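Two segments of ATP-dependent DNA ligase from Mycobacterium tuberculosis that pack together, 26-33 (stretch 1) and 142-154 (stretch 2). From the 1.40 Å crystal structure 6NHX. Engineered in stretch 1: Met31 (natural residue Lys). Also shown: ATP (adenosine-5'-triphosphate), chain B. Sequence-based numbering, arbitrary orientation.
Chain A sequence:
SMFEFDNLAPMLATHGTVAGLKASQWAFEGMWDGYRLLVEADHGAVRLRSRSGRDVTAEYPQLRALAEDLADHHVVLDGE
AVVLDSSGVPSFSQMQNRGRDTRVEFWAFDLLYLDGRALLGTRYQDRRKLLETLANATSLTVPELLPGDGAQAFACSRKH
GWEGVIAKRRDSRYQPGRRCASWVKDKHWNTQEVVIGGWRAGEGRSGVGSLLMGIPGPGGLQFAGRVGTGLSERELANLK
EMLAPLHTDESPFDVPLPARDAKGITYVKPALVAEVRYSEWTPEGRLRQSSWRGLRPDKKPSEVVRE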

# COMPACT_ATOMS: atom_id res chain seq x y z
N TRP A 26 -5.68 -17.58 14.53
CA TRP A 26 -5.28 -16.47 13.68
C TRP A 26 -4.92 -15.25 14.52
O TRP A 26 -5.63 -14.92 15.47
CB TRP A 26 -6.42 -16.07 12.73
CG TRP A 26 -6.74 -17.09 11.72
CD1 TRP A 26 -7.58 -18.14 11.88
CD2 TRP A 26 -6.21 -17.19 10.40
NE1 TRP A 26 -7.63 -18.89 10.73
CE2 TRP A 26 -6.80 -18.32 9.80
CE3 TRP A 26 -5.33 -16.41 9.65
CZ2 TRP A 26 -6.52 -18.70 8.49
CZ3 TRP A 26 -5.04 -16.79 8.36
CH2 TRP A 26 -5.64 -17.93 7.78
N ALA A 27 -3.84 -14.58 14.12
CA ALA A 27 -3.49 -13.26 14.62
C ALA A 27 -3.96 -12.24 13.59
O ALA A 27 -4.03 -12.54 12.40
CB ALA A 27 -1.98 -13.15 14.82
N PHE A 28 -4.27 -11.02 14.06
CA PHE A 28 -4.81 -9.98 13.19
C PHE A 28 -3.97 -8.73 13.31
O PHE A 28 -3.70 -8.24 14.41
CB PHE A 28 -6.26 -9.69 13.56
CG PHE A 28 -7.13 -10.90 13.47
CD1 PHE A 28 -7.47 -11.43 12.23
CD2 PHE A 28 -7.56 -11.55 14.61
CE1 PHE A 28 -8.24 -12.57 12.15
CE2 PHE A 28 -8.32 -12.70 14.53
CZ PHE A 28 -8.68 -13.20 13.29
N GLU A 29 -3.52 -8.23 12.16
CA GLU A 29 -2.73 -7.01 12.09
C GLU A 29 -3.47 -5.96 11.28
O GLU A 29 -4.28 -6.30 10.39
CB GLU A 29 -1.41 -7.28 11.37
CG GLU A 29 -0.42 -8.16 12.12
CD GLU A 29 0.91 -8.28 11.38
OE1 GLU A 29 1.57 -9.32 11.55
OE2 GLU A 29 1.28 -7.35 10.64
N GLY A 30 -3.21 -4.70 11.55
CA GLY A 30 -3.65 -3.65 10.65
C GLY A 30 -2.98 -3.75 9.30
O GLY A 30 -1.82 -4.16 9.17
N MET A 31 -3.73 -3.42 8.25
CA MET A 31 -3.18 -3.28 6.91
C MET A 31 -2.66 -1.85 6.74
O MET A 31 -3.44 -0.90 6.84
CB MET A 31 -4.24 -3.58 5.86
CG MET A 31 -3.74 -3.35 4.44
SD MET A 31 -5.06 -3.46 3.22
CE MET A 31 -5.43 -5.21 3.29
N TRP A 32 -1.36 -1.72 6.46
CA TRP A 32 -0.68 -0.43 6.35
C TRP A 32 -0.38 -0.12 4.88
O TRP A 32 0.39 -0.84 4.24
CB TRP A 32 0.63 -0.43 7.16
CG TRP A 32 0.50 -1.06 8.52
CD1 TRP A 32 1.23 -2.12 9.01
CD2 TRP A 32 -0.42 -0.70 9.55
NE1 TRP A 32 0.83 -2.42 10.30
CE2 TRP A 32 -0.20 -1.58 10.64
CE3 TRP A 32 -1.44 0.27 9.65
CZ2 TRP A 32 -0.93 -1.49 11.83
CZ3 TRP A 32 -2.17 0.35 10.84
CH2 TRP A 32 -1.91 -0.53 11.91
N ASP A 33 -0.96 0.96 4.35
CA ASP A 33 -0.63 1.37 2.98
C ASP A 33 0.75 2.00 2.95
O ASP A 33 1.02 2.97 3.67
CB ASP A 33 -1.66 2.37 2.45
CG ASP A 33 -2.83 1.70 1.74
OD1 ASP A 33 -3.04 0.49 1.96
OD2 ASP A 33 -3.55 2.38 0.97
N VAL A 142 7.00 -1.55 16.10
CA VAL A 142 6.24 -2.77 15.85
C VAL A 142 4.82 -2.57 16.30
O VAL A 142 4.48 -2.71 17.48
CB VAL A 142 6.88 -3.98 16.57
CG1 VAL A 142 6.00 -5.23 16.34
CG2 VAL A 142 8.28 -4.22 16.06
N PRO A 143 3.90 -2.26 15.38
CA PRO A 143 2.49 -2.13 15.76
C PRO A 143 1.96 -3.41 16.39
O PRO A 143 2.27 -4.52 15.93
CB PRO A 143 1.78 -1.83 14.43
CG PRO A 143 2.83 -1.12 13.61
CD PRO A 143 4.16 -1.78 14.01
N GLU A 144 1.15 -3.25 17.42
CA GLU A 144 0.58 -4.38 18.14
C GLU A 144 -0.48 -5.10 17.30
O GLU A 144 -1.07 -4.56 16.34
CB GLU A 144 -0.04 -3.91 19.45
CG GLU A 144 0.99 -3.41 20.46
CD GLU A 144 0.35 -2.80 21.70
OE1 GLU A 144 1.08 -2.54 22.69
OE2 GLU A 144 -0.88 -2.56 21.68
N LEU A 145 -0.75 -6.34 17.69
CA LEU A 145 -1.83 -7.10 17.09
C LEU A 145 -3.17 -6.54 17.54
O LEU A 145 -3.29 -5.91 18.60
CB LEU A 145 -1.73 -8.56 17.52
CG LEU A 145 -0.46 -9.31 17.11
CD1 LEU A 145 -0.54 -10.76 17.56
CD2 LEU A 145 -0.28 -9.23 15.60
N LEU A 146 -4.19 -6.78 16.72
CA LEU A 146 -5.55 -6.41 17.05
C LEU A 146 -6.18 -7.52 17.89
O LEU A 146 -6.10 -8.69 17.51
CB LEU A 146 -6.36 -6.21 15.76
CG LEU A 146 -5.99 -4.99 14.91
CD1 LEU A 146 -6.36 -5.14 13.45
CD2 LEU A 146 -6.68 -3.76 15.48
N PRO A 147 -6.79 -7.20 19.02
CA PRO A 147 -7.40 -8.25 19.84
C PRO A 147 -8.70 -8.76 19.24
O PRO A 147 -9.33 -8.13 18.39
CB PRO A 147 -7.64 -7.56 21.18
CG PRO A 147 -7.80 -6.13 20.83
CD PRO A 147 -6.86 -5.88 19.67
N GLY A 148 -9.09 -9.94 19.71
CA GLY A 148 -10.37 -10.51 19.35
C GLY A 148 -10.30 -11.47 18.19
O GLY A 148 -9.25 -11.79 17.64
N ASP A 149 -11.49 -11.94 17.82
CA ASP A 149 -11.65 -12.74 16.61
C ASP A 149 -11.68 -11.81 15.40
O ASP A 149 -11.54 -10.59 15.51
CB ASP A 149 -12.88 -13.64 16.74
CG ASP A 149 -12.74 -14.68 17.85
OD1 ASP A 149 -13.72 -14.89 18.61
OD2 ASP A 149 -11.65 -15.27 17.99
N GLY A 150 -11.86 -12.38 14.20
CA GLY A 150 -11.68 -11.60 12.99
C GLY A 150 -12.64 -10.43 12.87
O GLY A 150 -12.25 -9.34 12.44
N ALA A 151 -13.91 -10.64 13.24
CA ALA A 151 -14.87 -9.56 13.13
C ALA A 151 -14.55 -8.42 14.09
O ALA A 151 -14.70 -7.24 13.73
CB ALA A 151 -16.30 -10.07 13.35
N GLN A 152 -14.14 -8.75 15.32
CA GLN A 152 -13.77 -7.70 16.26
C GLN A 152 -12.53 -6.96 15.79
O GLN A 152 -12.46 -5.73 15.87
CB GLN A 152 -13.58 -8.28 17.67
CG GLN A 152 -13.00 -7.29 18.66
CD GLN A 152 -12.66 -7.92 20.00
OE1 GLN A 152 -11.55 -7.76 20.51
NE2 GLN A 152 -13.62 -8.64 20.56
N ALA A 153 -11.54 -7.70 15.28
CA ALA A 153 -10.32 -7.05 14.79
C ALA A 153 -10.63 -6.13 13.62
O ALA A 153 -10.12 -5.01 13.54
CB ALA A 153 -9.29 -8.11 14.40
N PHE A 154 -11.49 -6.59 12.71
CA PHE A 154 -11.89 -5.78 11.56
C PHE A 154 -12.59 -4.52 12.03
O PHE A 154 -12.36 -3.43 11.49
CB PHE A 154 -12.80 -6.63 10.67
CG PHE A 154 -12.87 -6.17 9.23
CD1 PHE A 154 -14.08 -5.78 8.68
CD2 PHE A 154 -11.74 -6.20 8.41
CE1 PHE A 154 -14.17 -5.39 7.35
CE2 PHE A 154 -11.83 -5.80 7.08
CZ PHE A 154 -13.05 -5.41 6.55
PG ATP B . -0.16 -7.28 -3.42
O1G ATP B . -0.78 -8.20 -2.39
O2G ATP B . 0.29 -7.95 -4.70
O3G ATP B . 0.92 -6.39 -2.82
PB ATP B . -1.65 -4.77 -3.55
O1B ATP B . -2.86 -4.31 -4.34
O2B ATP B . -0.38 -3.96 -3.54
O3B ATP B . -1.34 -6.30 -3.94
PA ATP B . -3.46 -4.81 -1.28
O1A ATP B . -4.46 -5.70 -1.94
O2A ATP B . -3.64 -3.32 -1.09
O3A ATP B . -2.06 -5.02 -2.03
O5' ATP B . -2.95 -5.51 0.08
C5' ATP B . -2.20 -4.77 1.04
C4' ATP B . -0.71 -4.73 0.68
O4' ATP B . -0.02 -4.17 1.79
C3' ATP B . -0.11 -6.10 0.43
O3' ATP B . 1.05 -5.94 -0.39
C2' ATP B . 0.34 -6.47 1.82
O2' ATP B . 1.37 -7.47 1.82
C1' ATP B . 0.85 -5.14 2.37
N9 ATP B . 0.64 -5.03 3.83
C8 ATP B . 0.14 -3.95 4.49
N7 ATP B . 0.12 -4.17 5.83
C5 ATP B . 0.64 -5.40 6.02
C6 ATP B . 0.88 -6.24 7.19
N6 ATP B . 0.54 -5.82 8.41
N1 ATP B . 1.43 -7.45 6.98
C2 ATP B . 1.75 -7.90 5.76
N3 ATP B . 1.54 -7.18 4.64
C4 ATP B . 0.98 -5.96 4.72
O HOH W 1 -6.08 -13.07 17.44
O HOH W 2 -4.53 -10.76 16.94
O HOH W 3 -0.97 -4.56 13.50

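The centre of this contact is the side chain of Phe28, which lies in a strand and has more of its surface covered by the other stretch than any other residue here. Its CA-to-CB bond points sideways, and with chi1 in the m well the ring reaches along the second stretch to the start of the helix that begins at Gly150. There the CA of Gly150 sits over one face of the ring, 3.8 Å from the ring centroid and 27° off the ring normal, a CH-pi contact in which a slightly polarised C-H group meets the pi electrons. The backbone of Gly150 makes this contact directly, its N lying 3.4 Å from Phe28 CZ; a CB here would come to 3.6 Å from the same CZ, close but not a clash, so the Phe28 ring does not by itself call for glycine. One turn further along the helix, Ala153 points toward the strand, and its CB lies 3.5 Å from Phe28 CB. A methyl group fills this narrow gap between helix and strand. At the ring edge the neighbours are polar. Phe28 CE2 lies 3.4 Å from Gly148 O, which is near the ring plane, where the weakly positive ring hydrogens can face a carbonyl oxygen. Gly148 itself has phi/psi of 95/-177°, at which a CB would be jammed against the preceding carbonyl oxygen, so the turn calls for glycine.

Around this centre, leucines cover the strand. Leu146 points toward it, with its CB 4.1 Å from Phe28 CB, while its CD1 reaches 3.7 Å from Gly30 N. Leu145 starts out sideways, but the end of its side chain comes nearer: its CD1 is 3.9 Å from Ala27 CB and its CD2 is 3.6 Å from Glu29 CG. The branched end thus meets a small methyl and the aliphatic part of an acidic side chain. Farther along, Trp32 CZ2 packs 3.8 Å from Pro143 CB, a contact between two broad, rigid apolar groups.

The backbones are joined directly by one hydrogen bond, from Leu146 N to Phe28 O, 2.8 Å long and nearly straight at 172°. On either side of it along the strand, water completes the pairing. Water 2 accepts from Phe28 N at 2.9 Å and donates to Leu146 O at 2.7 Å; water 3 accepts from Gly30 N at 3.0 Å and donates to Glu144 O at 2.8 Å. Each links an amide and a carbonyl that lie too far apart to bond directly.

At the polar edge, Glu29 points away from the second stretch and serves the nucleotide, as befits an ATP-dependent ligase: ATP N6 donates to Glu29 OE2 at 2.8 Å and to Gly30 O at 3.0 Å, and Trp32 N donates to ATP N7 at 2.9 Å. A carboxylate is well matched to the adenine amino group. Glycine is also needed at position 30, where a CB would clash with Trp32 CH2 at 2.4 Å.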